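Local coordinates for protein separin (Saccharomyces cerevisiae, PDB 5U1T) that cleaves the cohesin subunit Scc1 as a caspase-like cysteine protease, triggering chromosome segregation at the onset of anaphase, at residues 1384-1389 / 1586-1591; 1356-1361 / 1380-1385; 1396-1401 / 1521-1526; 1135-1140 / 1364-1369. One frame throughout, in Å; residues are numbered along the deposited sequence.

Interaction 1. Residues 1384-1389 / 1586-1591; sequences RVPSYV and VIYGLP
Arg1384 and Tyr1588 meet at a single beta bridge that couples the last strand of the caspase-like sheet, 1585-1589, to strand 1382-1385 of the neighbouring mixed sheet. Two backbone bonds make it: Arg1384 N donates to Ile1587 O at 2.8 Å, and Gly1589 N donates to Arg1384 O at 2.9 Å. Beside these bonds, Arg1384 CB sits above the centre of the Tyr1588 ring, 3.6 Å from its centroid, in a CH-pi contact. With CG anti to the carbonyl carbon (chi1 -61°) and the chain extended from CG to NE, the arginine runs obliquely across that face, and CD lies 3.6 Å from Tyr1588 OH. The guanidinium is turned 60° from the ring; one of its own faces takes Val1586 CG2, 3.3 Å from NE. Its NH1 makes a weak bond to Tyr1588 OH; firmer partners are Glu1372, in a salt bridge to NE, His1367 O for NH1 and Phe1369 O for NH2. Tyr1588 OH is itself bonded to His1367 ND1, so a tyrosine serves here with both face and tip. An alanine here would probably strip the arginine stem of its aromatic cover and leave His1367 ND1 without its hydroxyl mate. Gly1589 adopts a positive phi of 107°, where a CB would press on the preceding carbonyl oxygen. At the ring edge, Pro1386 CD rests 4.2 Å from Tyr1588 CD2.

Interaction 2. Residues 1356-1361 / 1380-1385; sequences FHTFLV and LSITRV
His1357 reaches over to Ser1381 and Thr1383, and its ring spans the gap between their hydroxyls. Beyond CB, CG is anti to the backbone N (chi1 -176°) and lies 3.7 Å from Ser1381 OG. ND1 then shares a hydrogen bond with Ser1381 OG at 2.5 Å, in which either atom could be the donor. CE1 passes between the two hydroxyl residues, nearing the backbone where Ile1382 joins Thr1383. At the tip NE2 donates to Thr1383 OG1 over 2.9 Å, an almost straight bond (167°) lying in the ring plane. On the remaining side CD2 stands over the centre of the Phe1359 ring. A histidine suits the site because it carries two nitrogens on one flat ring, and an alanine here would probably leave both hydroxyls without these mates and open a gap over the Phe1359 ring where CD2 lay. Thr1383 OG1 has a further partner, the carbonyl of Gly1589. These residues sit on or beside two adjacent parallel strands, 1353-1362 and 1382-1385, of the mixed sheet, joined by a crossover connection that holds no helix. Thr1358 N bonds Ser1381 O, Leu1360 N bonds Thr1383 O, and Val1385 N bonds Leu1360 O, the last at 2.8 Å. One face of the pair carries Phe1359, Thr1383, Val1361 and Val1385; on the other, Leu1360 CD1 packs 3.8 Å from Ile1382 CG2, aliphatic branches well suited to a buried sheet face. Helix 1388-1397 covers the former face, where Leu1391 touches Phe1359 and Val1385.

Interaction 3. Residues 1396-1401 / 1521-1526; sequences SRFHYQ and GCPMVL
Phe1398 packs on Pro1523 where the chain just after helix 1388-1397 meets the turn leading into strand 1524-1528 of the caspase-like sheet. Of the apolar contacts, the closest joins Phe1398 CE2 to Pro1523 CB at 3.6 Å; CZ follows at 3.8 Å from the same CB, and the two side chains pass each other obliquely. The Phe1398 ring also touches Leu1590. A rigid proline ring offers this phenylalanine a compact aliphatic surface. Within segment 1396-1401, Arg1397 CG lies over one face of the same phenylalanine ring, 3.8 Å above its plane and toward the rim.

The polar approach is less certain. Arg1397 extends its chain toward the carbonyl of Gly1521, which lies near the guanidinium plane, but the modelled separation is too short to be trusted. Gly1521 closes helix 1513-1519 in a Schellman motif, and its positive phi of 92° would press a CB against the preceding carbonyl oxygen, so glycine fits. Carbonyls at such a helix end would be expected to attract a positive charge, whereas Lys1488 NZ, a like charge close to Arg1397 NE, would be expected to work against the approach.

Within segment 1396-1401 itself, Ser1396 OG donates to Tyr1400 OH at 3.0 Å, and that hydroxyl also bonds Asn1392 OD1.

Interaction 4. Residues 1135-1140 / 1364-1369; sequences ITIDFC and SSCHLF
Asp1138 OD1, which comes within 4.4 Å of Ser1365 OG, accepts a hydrogen bond from Phe1139 N at 2.9 Å, using the lone pair that points away from its other oxygen. Asp1138 and Phe1139 lie at the end of strand 1132-1139, and OD2 of the aspartate adds a long, weak ion pair with Arg1077. Against this strand end leans the loop that follows strand 1353-1362, and Cys1366 does most of the touching. With SG anti to the carbonyl carbon (chi1 -65°), the sulfur rests on the strand backbone, 3.6 Å from Ile1137 O and 3.8 Å from Asp1138 C. Side-chain carbon flanks it: Ile1137 CG2 at 4.1 Å and Phe1139 CB at 4.3 Å. A small, weakly polar cysteine fits so close to a main chain, and it opens a type I turn that runs to Phe1369. Ser1365 OG, bonded to Ser1363 OG, packs 3.8 Å from Phe1139 CB. Further out, the Phe1139 ring stacks with Phe1180 of helix 1180-1198, a residue that Cys1366 also touches. Because the two segments meet in van der Waals contact, without a polar bond between them, the directional hold on the loop is likely to come from outside partners, such as Trp1371 NE1 on the Cys1366 carbonyl and Tyr1504 OH on that of Ser1364.

Interaction 4 opens first, on strand 1132-1139, and closes a loop of more than 220 residues at 1364-1369. Interaction 2 starts before that closure and ends after it, so the two cross; their strands 1132-1139, 1353-1362 and 1382-1385 are successive neighbours in the mixed sheet. Where interaction 2 closes, interaction 1 begins, sharing Arg1384 and Val1385, and its loop ends at 1586-1591 on the caspase-like sheet, so that interaction 1 joins the two sheets. Interaction 3 is nested within that loop, joining the chain just past helix 1388-1397 to the residues that lead into strand 1524-1528. Through Arg1384 the 1364-1369 loop of interaction 4 is tied to interactions 1 and 2.

Interaction 1. Residues 1384-1389 / 1586-1591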
loop_
_atom_site.group_PDB
_atom_site.type_symbol
_atom_site.label_atom_id
_atom_site.label_comp_id
_atom_site.label_asym_id
_atom_site.label_seq_id
_atom_site.Cartn_x
_atom_site.Cartn_y
_atom_site.Cartn_z
ATOM N N ARG A 1384 41.707 -14.982 21.397
ATOM C CA ARG A 1384 40.613 -15.373 20.518
ATOM C C ARG A 1384 40.529 -14.517 19.266
ATOM O O ARG A 1384 40.933 -13.360 19.250
ATOM C CB ARG A 1384 39.288 -15.290 21.252
ATOM C CG ARG A 1384 39.196 -16.175 22.439
ATOM C CD ARG A 1384 37.769 -16.345 22.790
ATOM N NE ARG A 1384 37.595 -17.078 24.026
ATOM C CZ ARG A 1384 36.410 -17.387 24.521
ATOM N NH1 ARG A 1384 35.312 -17.035 23.868
ATOM N NH2 ARG A 1384 36.317 -18.048 25.660
ATOM N N VAL A 1385 39.981 -15.101 18.211
ATOM C CA VAL A 1385 39.735 -14.355 16.986
ATOM C C VAL A 1385 38.401 -14.834 16.405
ATOM O O VAL A 1385 38.027 -15.977 16.601
ATOM C CB VAL A 1385 40.913 -14.534 16.002
ATOM C CG1 VAL A 1385 40.424 -14.758 14.607
ATOM C CG2 VAL A 1385 41.857 -13.343 16.075
ATOM N N PRO A 1386 37.641 -13.947 15.749
ATOM C CA PRO A 1386 36.352 -14.432 15.232
ATOM C C PRO A 1386 36.420 -15.133 13.864
ATOM O O PRO A 1386 35.455 -15.817 13.526
ATOM C CB PRO A 1386 35.512 -13.152 15.151
ATOM C CG PRO A 1386 36.500 -12.045 15.013
ATOM C CD PRO A 1386 37.730 -12.473 15.749
ATOM N N SER A 1387 37.519 -15.007 13.119
ATOM C CA SER A 1387 37.644 -15.676 11.816
ATOM C C SER A 1387 39.061 -15.627 11.214
ATOM O O SER A 1387 39.878 -14.810 11.623
ATOM C CB SER A 1387 36.666 -15.046 10.827
ATOM O OG SER A 1387 37.071 -13.725 10.518
ATOM N N TYR A 1388 39.344 -16.461 10.216
ATOM C CA TYR A 1388 40.646 -16.415 9.532
ATOM C C TYR A 1388 40.904 -15.074 8.858
ATOM O O TYR A 1388 42.058 -14.616 8.776
ATOM C CB TYR A 1388 40.774 -17.507 8.463
ATOM C CG TYR A 1388 40.809 -18.923 8.974
ATOM C CD1 TYR A 1388 41.225 -19.207 10.265
ATOM C CD2 TYR A 1388 40.418 -19.979 8.160
ATOM C CE1 TYR A 1388 41.252 -20.499 10.739
ATOM C CE2 TYR A 1388 40.438 -21.276 8.624
ATOM C CZ TYR A 1388 40.858 -21.533 9.917
ATOM O OH TYR A 1388 40.885 -22.825 10.396
ATOM N N VAL A 1389 39.836 -14.463 8.348
ATOM C CA VAL A 1389 39.968 -13.213 7.615
ATOM C C VAL A 1389 40.334 -12.082 8.569
ATOM O O VAL A 1389 41.112 -11.193 8.217
ATOM C CB VAL A 1389 38.675 -12.854 6.833
ATOM C CG1 VAL A 1389 38.821 -11.487 6.160
ATOM C CG2 VAL A 1389 38.354 -13.930 5.790
ATOM N N VAL A 1586 38.709 -12.449 29.067
ATOM C CA VAL A 1586 39.030 -13.051 27.768
ATOM C C VAL A 1586 39.652 -11.990 26.843
ATOM O O VAL A 1586 39.389 -10.810 27.016
ATOM C CB VAL A 1586 37.760 -13.677 27.115
ATOM C CG1 VAL A 1586 36.631 -12.639 26.983
ATOM C CG2 VAL A 1586 38.087 -14.332 25.783
ATOM N N ILE A 1587 40.497 -12.397 25.898
ATOM C CA ILE A 1587 41.130 -11.487 24.940
ATOM C C ILE A 1587 40.775 -11.810 23.487
ATOM O O ILE A 1587 40.804 -12.967 23.086
ATOM C CB ILE A 1587 42.657 -11.532 25.023
ATOM C CG1 ILE A 1587 43.160 -11.347 26.449
ATOM C CG2 ILE A 1587 43.267 -10.489 24.121
ATOM C CD1 ILE A 1587 44.621 -11.792 26.621
ATOM N N TYR A 1588 40.455 -10.796 22.690
ATOM C CA TYR A 1588 40.329 -10.981 21.246
ATOM C C TYR A 1588 41.397 -10.149 20.520
ATOM O O TYR A 1588 41.751 -9.058 20.983
ATOM C CB TYR A 1588 38.928 -10.601 20.760
ATOM C CG TYR A 1588 37.860 -11.662 20.957
ATOM C CD1 TYR A 1588 37.279 -11.862 22.195
ATOM C CD2 TYR A 1588 37.414 -12.439 19.894
ATOM C CE1 TYR A 1588 36.292 -12.803 22.378
ATOM C CE2 TYR A 1588 36.431 -13.387 20.069
ATOM C CZ TYR A 1588 35.877 -13.568 21.319
ATOM O OH TYR A 1588 34.897 -14.511 21.524
ATOM N N GLY A 1589 41.916 -10.664 19.403
ATOM C CA GLY A 1589 42.915 -9.951 18.625
ATOM C C GLY A 1589 44.309 -10.543 18.751
ATOM O O GLY A 1589 44.470 -11.766 18.815
ATOM N N LEU A 1590 45.320 -9.679 18.797
ATOM C CA LEU A 1590 46.716 -10.116 18.861
ATOM C C LEU A 1590 47.342 -9.928 20.248
ATOM O O LEU A 1590 47.013 -8.988 20.960
ATOM C CB LEU A 1590 47.545 -9.360 17.816
ATOM C CG LEU A 1590 46.982 -9.410 16.396
ATOM C CD1 LEU A 1590 47.954 -8.799 15.397
ATOM C CD2 LEU A 1590 46.635 -10.843 16.027
ATOM N N PRO A 1591 48.267 -10.814 20.637
ATOM C CA PRO A 1591 48.886 -10.587 21.944
ATOM C C PRO A 1591 49.815 -9.356 21.918
ATOM O O PRO A 1591 50.544 -9.117 20.945
ATOM C CB PRO A 1591 49.656 -11.882 22.189
ATOM C CG PRO A 1591 49.979 -12.378 20.827
ATOM C CD PRO A 1591 48.826 -11.994 19.956
#

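Interaction 2. Residues 1356-1361 / 1380-1385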
loop_
_atom_site.group_PDB
_atom_site.type_symbol
_atom_site.label_atom_id
_atom_site.label_comp_id
_atom_site.label_asym_id
_atom_site.label_seq_id
_atom_site.Cartn_x
_atom_site.Cartn_y
_atom_site.Cartn_z
ATOM N N PHE A 1356 54.715 -20.636 19.579
ATOM C CA PHE A 1356 54.875 -19.354 20.241
ATOM C C PHE A 1356 53.573 -18.822 20.844
ATOM O O PHE A 1356 53.576 -18.152 21.878
ATOM C CB PHE A 1356 55.435 -18.357 19.230
ATOM C CG PHE A 1356 55.619 -16.966 19.769
ATOM C CD1 PHE A 1356 54.576 -16.038 19.710
ATOM C CD2 PHE A 1356 56.856 -16.573 20.303
ATOM C CE1 PHE A 1356 54.742 -14.761 20.200
ATOM C CE2 PHE A 1356 57.048 -15.278 20.791
ATOM C CZ PHE A 1356 55.985 -14.375 20.746
ATOM N N HIS A 1357 52.461 -19.113 20.179
ATOM C CA HIS A 1357 51.166 -18.556 20.557
ATOM C C HIS A 1357 50.048 -19.371 19.936
ATOM O O HIS A 1357 50.232 -20.012 18.912
ATOM C CB HIS A 1357 51.068 -17.082 20.124
ATOM C CG HIS A 1357 49.802 -16.403 20.552
ATOM N ND1 HIS A 1357 49.523 -16.106 21.869
ATOM C CD2 HIS A 1357 48.736 -15.970 19.837
ATOM C CE1 HIS A 1357 48.340 -15.523 21.947
ATOM N NE2 HIS A 1357 47.840 -15.429 20.728
ATOM N N THR A 1358 48.890 -19.342 20.570
ATOM C CA THR A 1358 47.730 -20.048 20.063
ATOM C C THR A 1358 46.581 -19.118 19.786
ATOM O O THR A 1358 46.063 -18.471 20.696
ATOM C CB THR A 1358 47.261 -21.105 21.049
ATOM O OG1 THR A 1358 48.309 -22.064 21.224
ATOM C CG2 THR A 1358 46.010 -21.789 20.540
ATOM N N PHE A 1359 46.179 -19.055 18.524
ATOM C CA PHE A 1359 44.970 -18.337 18.149
ATOM C C PHE A 1359 43.784 -19.295 18.147
ATOM O O PHE A 1359 43.791 -20.306 17.443
ATOM C CB PHE A 1359 45.137 -17.663 16.785
ATOM C CG PHE A 1359 46.073 -16.485 16.804
ATOM C CD1 PHE A 1359 45.699 -15.296 17.421
ATOM C CD2 PHE A 1359 47.318 -16.559 16.206
ATOM C CE1 PHE A 1359 46.543 -14.219 17.442
ATOM C CE2 PHE A 1359 48.178 -15.479 16.229
ATOM C CZ PHE A 1359 47.794 -14.311 16.849
ATOM N N LEU A 1360 42.791 -18.995 18.978
ATOM C CA LEU A 1360 41.515 -19.705 18.941
ATOM C C LEU A 1360 40.491 -18.959 18.099
ATOM O O LEU A 1360 39.964 -17.919 18.509
ATOM C CB LEU A 1360 40.948 -19.899 20.343
ATOM C CG LEU A 1360 41.674 -20.802 21.321
ATOM C CD1 LEU A 1360 40.908 -20.814 22.626
ATOM C CD2 LEU A 1360 41.781 -22.181 20.727
ATOM N N VAL A 1361 40.219 -19.475 16.914
ATOM C CA VAL A 1361 39.101 -18.971 16.140
ATOM C C VAL A 1361 37.819 -19.509 16.755
ATOM O O VAL A 1361 37.468 -20.668 16.541
ATOM C CB VAL A 1361 39.198 -19.385 14.686
ATOM C CG1 VAL A 1361 38.006 -18.849 13.899
ATOM C CG2 VAL A 1361 40.506 -18.914 14.106
ATOM N N LEU A 1380 48.369 -21.714 28.612
ATOM C CA LEU A 1380 48.833 -21.365 27.266
ATOM C C LEU A 1380 48.678 -19.875 26.949
ATOM O O LEU A 1380 47.756 -19.225 27.420
ATOM C CB LEU A 1380 48.080 -22.191 26.202
ATOM C CG LEU A 1380 48.197 -23.724 26.111
ATOM C CD1 LEU A 1380 47.975 -24.188 24.682
ATOM C CD2 LEU A 1380 49.515 -24.237 26.623
ATOM N N SER A 1381 49.579 -19.333 26.142
ATOM C CA SER A 1381 49.377 -17.990 25.624
ATOM C C SER A 1381 48.320 -18.001 24.541
ATOM O O SER A 1381 48.557 -18.516 23.450
ATOM C CB SER A 1381 50.665 -17.419 25.055
ATOM O OG SER A 1381 50.382 -16.281 24.251
ATOM N N ILE A 1382 47.162 -17.413 24.826
ATOM C CA ILE A 1382 46.043 -17.485 23.894
ATOM C C ILE A 1382 45.316 -16.153 23.709
ATOM O O ILE A 1382 45.015 -15.456 24.682
ATOM C CB ILE A 1382 45.004 -18.533 24.369
ATOM C CG1 ILE A 1382 45.623 -19.928 24.431
ATOM C CG2 ILE A 1382 43.766 -18.531 23.484
ATOM C CD1 ILE A 1382 44.703 -20.961 25.021
ATOM N N THR A 1383 45.039 -15.801 22.457
ATOM C CA THR A 1383 44.002 -14.819 22.155
ATOM C C THR A 1383 42.936 -15.482 21.289
ATOM O O THR A 1383 43.219 -16.416 20.551
ATOM C CB THR A 1383 44.552 -13.572 21.433
ATOM O OG1 THR A 1383 45.373 -13.968 20.325
ATOM C CG2 THR A 1383 45.367 -12.732 22.376
ATOM N N ARG A 1384 41.707 -14.982 21.397
ATOM C CA ARG A 1384 40.613 -15.373 20.518
ATOM C C ARG A 1384 40.529 -14.517 19.266
ATOM O O ARG A 1384 40.933 -13.360 19.250
ATOM C CB ARG A 1384 39.288 -15.290 21.252
ATOM C CG ARG A 1384 39.196 -16.175 22.439
ATOM C CD ARG A 1384 37.769 -16.345 22.790
ATOM N NE ARG A 1384 37.595 -17.078 24.026
ATOM C CZ ARG A 1384 36.410 -17.387 24.521
ATOM N NH1 ARG A 1384 35.312 -17.035 23.868
ATOM N NH2 ARG A 1384 36.317 -18.048 25.660
ATOM N N VAL A 1385 39.981 -15.101 18.211
ATOM C CA VAL A 1385 39.735 -14.355 16.986
ATOM C C VAL A 1385 38.401 -14.834 16.405
ATOM O O VAL A 1385 38.027 -15.977 16.601
ATOM C CB VAL A 1385 40.913 -14.534 16.002
ATOM C CG1 VAL A 1385 40.424 -14.758 14.607
ATOM C CG2 VAL A 1385 41.857 -13.343 16.075
#

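Interaction 3. Residues 1396-1401 / 1521-1526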
loop_
_atom_site.group_PDB
_atom_site.type_symbol
_atom_site.label_atom_id
_atom_site.label_comp_id
_atom_site.label_asym_id
_atom_site.label_seq_id
_atom_site.Cartn_x
_atom_site.Cartn_y
_atom_site.Cartn_z
ATOM N N SER A 1396 48.418 -8.891 8.888
ATOM C CA SER A 1396 48.919 -8.061 7.788
ATOM C C SER A 1396 49.132 -6.608 8.229
ATOM O O SER A 1396 50.060 -5.952 7.778
ATOM C CB SER A 1396 47.968 -8.104 6.588
ATOM O OG SER A 1396 48.324 -9.154 5.702
ATOM N N ARG A 1397 48.280 -6.126 9.125
ATOM C CA ARG A 1397 48.371 -4.759 9.620
ATOM C C ARG A 1397 49.673 -4.513 10.367
ATOM O O ARG A 1397 50.166 -3.382 10.405
ATOM C CB ARG A 1397 47.177 -4.447 10.528
ATOM C CG ARG A 1397 47.050 -2.998 10.978
ATOM C CD ARG A 1397 45.801 -2.814 11.835
ATOM N NE ARG A 1397 45.915 -1.653 12.712
ATOM C CZ ARG A 1397 44.948 -1.227 13.520
ATOM N NH1 ARG A 1397 45.142 -0.152 14.291
ATOM N NH2 ARG A 1397 43.791 -1.883 13.556
ATOM N N PHE A 1398 50.240 -5.564 10.954
ATOM C CA PHE A 1398 51.469 -5.416 11.738
ATOM C C PHE A 1398 52.579 -6.360 11.237
ATOM O O PHE A 1398 53.297 -6.982 12.031
ATOM C CB PHE A 1398 51.181 -5.657 13.233
ATOM C CG PHE A 1398 50.130 -4.736 13.822
ATOM C CD1 PHE A 1398 50.462 -3.456 14.244
ATOM C CD2 PHE A 1398 48.812 -5.156 13.954
ATOM C CE1 PHE A 1398 49.501 -2.609 14.787
ATOM C CE2 PHE A 1398 47.844 -4.317 14.494
ATOM C CZ PHE A 1398 48.192 -3.038 14.909
ATOM N N HIS A 1399 52.652 -6.500 9.930
ATOM C CA HIS A 1399 53.702 -7.248 9.282
ATOM C C HIS A 1399 54.078 -8.514 10.001
ATOM O O HIS A 1399 55.232 -8.839 10.104
ATOM C CB HIS A 1399 54.910 -6.361 9.115
ATOM C CG HIS A 1399 54.604 -5.064 8.463
ATOM N ND1 HIS A 1399 54.357 -3.921 9.178
ATOM C CD2 HIS A 1399 54.503 -4.729 7.161
ATOM C CE1 HIS A 1399 54.122 -2.931 8.344
ATOM N NE2 HIS A 1399 54.205 -3.395 7.113
ATOM N N TYR A 1400 53.089 -9.212 10.512
ATOM C CA TYR A 1400 53.265 -10.572 10.964
ATOM C C TYR A 1400 54.307 -10.666 12.050
ATOM O O TYR A 1400 55.189 -11.488 12.007
ATOM C CB TYR A 1400 53.611 -11.476 9.802
ATOM C CG TYR A 1400 52.495 -11.597 8.825
ATOM C CD1 TYR A 1400 51.360 -12.292 9.138
ATOM C CD2 TYR A 1400 52.562 -11.001 7.592
ATOM C CE1 TYR A 1400 50.325 -12.396 8.247
ATOM C CE2 TYR A 1400 51.525 -11.105 6.697
ATOM C CZ TYR A 1400 50.416 -11.805 7.043
ATOM O OH TYR A 1400 49.396 -11.918 6.174
ATOM N N GLN A 1401 54.180 -9.821 13.045
ATOM C CA GLN A 1401 55.199 -9.695 14.035
ATOM C C GLN A 1401 54.534 -9.840 15.361
ATOM O O GLN A 1401 53.881 -8.930 15.809
ATOM C CB GLN A 1401 55.805 -8.308 13.935
ATOM C CG GLN A 1401 56.585 -8.041 12.658
ATOM C CD GLN A 1401 57.108 -6.625 12.571
ATOM O OE1 GLN A 1401 56.557 -5.722 13.179
ATOM N NE2 GLN A 1401 58.173 -6.431 11.815
ATOM N N GLY A 1521 38.696 -1.577 14.315
ATOM C CA GLY A 1521 40.101 -1.684 13.978
ATOM C C GLY A 1521 40.985 -1.808 15.203
ATOM O O GLY A 1521 42.200 -1.650 15.120
ATOM N N CYS A 1522 40.357 -2.070 16.345
ATOM C CA CYS A 1522 41.071 -2.487 17.547
ATOM C C CYS A 1522 41.786 -3.798 17.237
ATOM O O CYS A 1522 41.178 -4.708 16.656
ATOM C CB CYS A 1522 40.107 -2.655 18.729
ATOM S SG CYS A 1522 40.872 -3.007 20.334
ATOM N N PRO A 1523 43.086 -3.872 17.584
ATOM C CA PRO A 1523 43.954 -5.027 17.372
ATOM C C PRO A 1523 44.109 -5.911 18.613
ATOM O O PRO A 1523 44.725 -6.976 18.535
ATOM C CB PRO A 1523 45.288 -4.372 17.000
ATOM C CG PRO A 1523 45.303 -3.137 17.793
ATOM C CD PRO A 1523 43.868 -2.685 17.965
ATOM N N MET A 1524 43.567 -5.473 19.746
ATOM C CA MET A 1524 43.598 -6.264 20.983
ATOM C C MET A 1524 42.578 -5.687 21.942
ATOM O O MET A 1524 42.731 -4.568 22.397
ATOM C CB MET A 1524 44.994 -6.258 21.634
ATOM C CG MET A 1524 45.194 -7.247 22.802
ATOM S SD MET A 1524 44.254 -7.009 24.333
ATOM C CE MET A 1524 44.702 -5.332 24.747
ATOM N N VAL A 1525 41.542 -6.448 22.255
ATOM C CA VAL A 1525 40.530 -5.972 23.178
ATOM C C VAL A 1525 40.261 -7.036 24.224
ATOM O O VAL A 1525 40.114 -8.218 23.913
ATOM C CB VAL A 1525 39.226 -5.586 22.457
ATOM C CG1 VAL A 1525 38.730 -6.727 21.581
ATOM C CG2 VAL A 1525 38.169 -5.173 23.467
ATOM N N LEU A 1526 40.227 -6.604 25.475
ATOM C CA LEU A 1526 40.118 -7.515 26.599
ATOM C C LEU A 1526 38.888 -7.179 27.441
ATOM O O LEU A 1526 38.757 -6.053 27.916
ATOM C CB LEU A 1526 41.403 -7.442 27.428
ATOM C CG LEU A 1526 41.663 -8.360 28.623
ATOM C CD1 LEU A 1526 43.180 -8.414 28.923
ATOM C CD2 LEU A 1526 40.900 -7.876 29.859
#

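Interaction 4. Residues 1135-1140 / 1364-1369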
loop_
_atom_site.group_PDB
_atom_site.type_symbol
_atom_site.label_atom_id
_atom_site.label_comp_id
_atom_site.label_asym_id
_atom_site.label_seq_id
_atom_site.Cartn_x
_atom_site.Cartn_y
_atom_site.Cartn_z
ATOM N N ILE A 1135 43.515 -22.679 15.949
ATOM C CA ILE A 1135 42.598 -23.764 16.213
ATOM C C ILE A 1135 41.164 -23.241 16.254
ATOM O O ILE A 1135 40.843 -22.372 17.072
ATOM C CB ILE A 1135 42.951 -24.451 17.526
ATOM C CG1 ILE A 1135 44.346 -25.061 17.410
ATOM C CG2 ILE A 1135 41.931 -25.497 17.878
ATOM C CD1 ILE A 1135 44.858 -25.731 18.668
ATOM N N THR A 1136 40.312 -23.752 15.363
ATOM C CA THR A 1136 38.907 -23.358 15.376
ATOM C C THR A 1136 38.140 -24.282 16.326
ATOM O O THR A 1136 38.510 -25.450 16.524
ATOM C CB THR A 1136 38.282 -23.366 13.955
ATOM O OG1 THR A 1136 38.318 -24.687 13.419
ATOM C CG2 THR A 1136 39.084 -22.484 13.019
ATOM N N ILE A 1137 37.125 -23.713 16.964
ATOM C CA ILE A 1137 36.211 -24.424 17.851
ATOM C C ILE A 1137 34.789 -24.076 17.403
ATOM O O ILE A 1137 34.346 -22.908 17.442
ATOM C CB ILE A 1137 36.405 -24.054 19.340
ATOM C CG1 ILE A 1137 37.868 -24.193 19.747
ATOM C CG2 ILE A 1137 35.497 -24.887 20.239
ATOM C CD1 ILE A 1137 38.109 -23.953 21.215
ATOM N N ASP A 1138 34.078 -25.089 16.945
ATOM C CA ASP A 1138 32.811 -24.849 16.291
ATOM C C ASP A 1138 31.840 -25.925 16.712
ATOM O O ASP A 1138 32.223 -26.924 17.328
ATOM C CB ASP A 1138 32.983 -24.819 14.770
ATOM C CG ASP A 1138 32.186 -23.712 14.120
ATOM O OD1 ASP A 1138 30.975 -23.553 14.466
ATOM O OD2 ASP A 1138 32.781 -22.981 13.276
ATOM N N PHE A 1139 30.572 -25.704 16.405
ATOM C CA PHE A 1139 29.569 -26.675 16.771
ATOM C C PHE A 1139 28.795 -27.067 15.537
ATOM O O PHE A 1139 28.478 -26.213 14.706
ATOM C CB PHE A 1139 28.666 -26.109 17.843
ATOM C CG PHE A 1139 27.482 -26.960 18.133
ATOM C CD1 PHE A 1139 27.641 -28.247 18.615
ATOM C CD2 PHE A 1139 26.200 -26.467 17.944
ATOM C CE1 PHE A 1139 26.546 -29.027 18.901
ATOM C CE2 PHE A 1139 25.101 -27.244 18.230
ATOM C CZ PHE A 1139 25.274 -28.522 18.709
ATOM N N CYS A 1140 28.525 -28.361 15.395
ATOM C CA CYS A 1140 27.808 -28.852 14.225
ATOM C C CYS A 1140 26.324 -28.939 14.525
ATOM O O CYS A 1140 25.882 -29.773 15.325
ATOM C CB CYS A 1140 28.336 -30.211 13.776
ATOM S SG CYS A 1140 27.599 -30.819 12.235
ATOM N N SER A 1364 30.708 -17.845 17.071
ATOM C CA SER A 1364 29.770 -17.163 17.954
ATOM C C SER A 1364 29.011 -18.156 18.855
ATOM O O SER A 1364 28.734 -17.859 20.019
ATOM C CB SER A 1364 28.783 -16.292 17.136
ATOM O OG SER A 1364 27.878 -17.048 16.333
ATOM N N SER A 1365 28.703 -19.342 18.338
ATOM C CA SER A 1365 27.985 -20.312 19.149
ATOM C C SER A 1365 28.838 -20.812 20.313
ATOM O O SER A 1365 28.294 -21.245 21.334
ATOM C CB SER A 1365 27.514 -21.492 18.308
ATOM O OG SER A 1365 28.597 -22.312 17.930
ATOM N N CYS A 1366 30.162 -20.739 20.177
ATOM C CA CYS A 1366 31.049 -21.248 21.216
ATOM C C CYS A 1366 31.670 -20.162 22.092
ATOM O O CYS A 1366 32.383 -20.461 23.041
ATOM C CB CYS A 1366 32.171 -22.080 20.587
ATOM S SG CYS A 1366 31.637 -23.590 19.751
ATOM N N HIS A 1367 31.399 -18.904 21.775
ATOM C CA HIS A 1367 31.992 -17.791 22.495
ATOM C C HIS A 1367 31.785 -17.798 24.013
ATOM O O HIS A 1367 32.708 -17.483 24.769
ATOM C CB HIS A 1367 31.453 -16.493 21.947
ATOM C CG HIS A 1367 31.607 -15.346 22.887
ATOM N ND1 HIS A 1367 32.705 -14.515 22.868
ATOM C CD2 HIS A 1367 30.811 -14.897 23.886
ATOM C CE1 HIS A 1367 32.571 -13.593 23.805
ATOM N NE2 HIS A 1367 31.432 -13.804 24.438
ATOM N N LEU A 1368 30.581 -18.135 24.463
ATOM C CA LEU A 1368 30.260 -18.055 25.888
ATOM C C LEU A 1368 31.119 -18.949 26.759
ATOM O O LEU A 1368 31.358 -18.617 27.913
ATOM C CB LEU A 1368 28.787 -18.389 26.149
ATOM C CG LEU A 1368 28.232 -19.797 25.873
ATOM C CD1 LEU A 1368 26.927 -20.046 26.655
ATOM C CD2 LEU A 1368 28.016 -20.025 24.375
ATOM N N PHE A 1369 31.572 -20.086 26.238
ATOM C CA PHE A 1369 32.372 -21.009 27.051
ATOM C C PHE A 1369 33.753 -20.429 27.344
ATOM O O PHE A 1369 34.433 -19.934 26.452
ATOM C CB PHE A 1369 32.511 -22.377 26.368
ATOM C CG PHE A 1369 31.276 -23.225 26.456
ATOM C CD1 PHE A 1369 30.976 -23.925 27.619
ATOM C CD2 PHE A 1369 30.398 -23.324 25.368
ATOM C CE1 PHE A 1369 29.817 -24.720 27.705
ATOM C CE2 PHE A 1369 29.232 -24.113 25.447
ATOM C CZ PHE A 1369 28.949 -24.811 26.620
#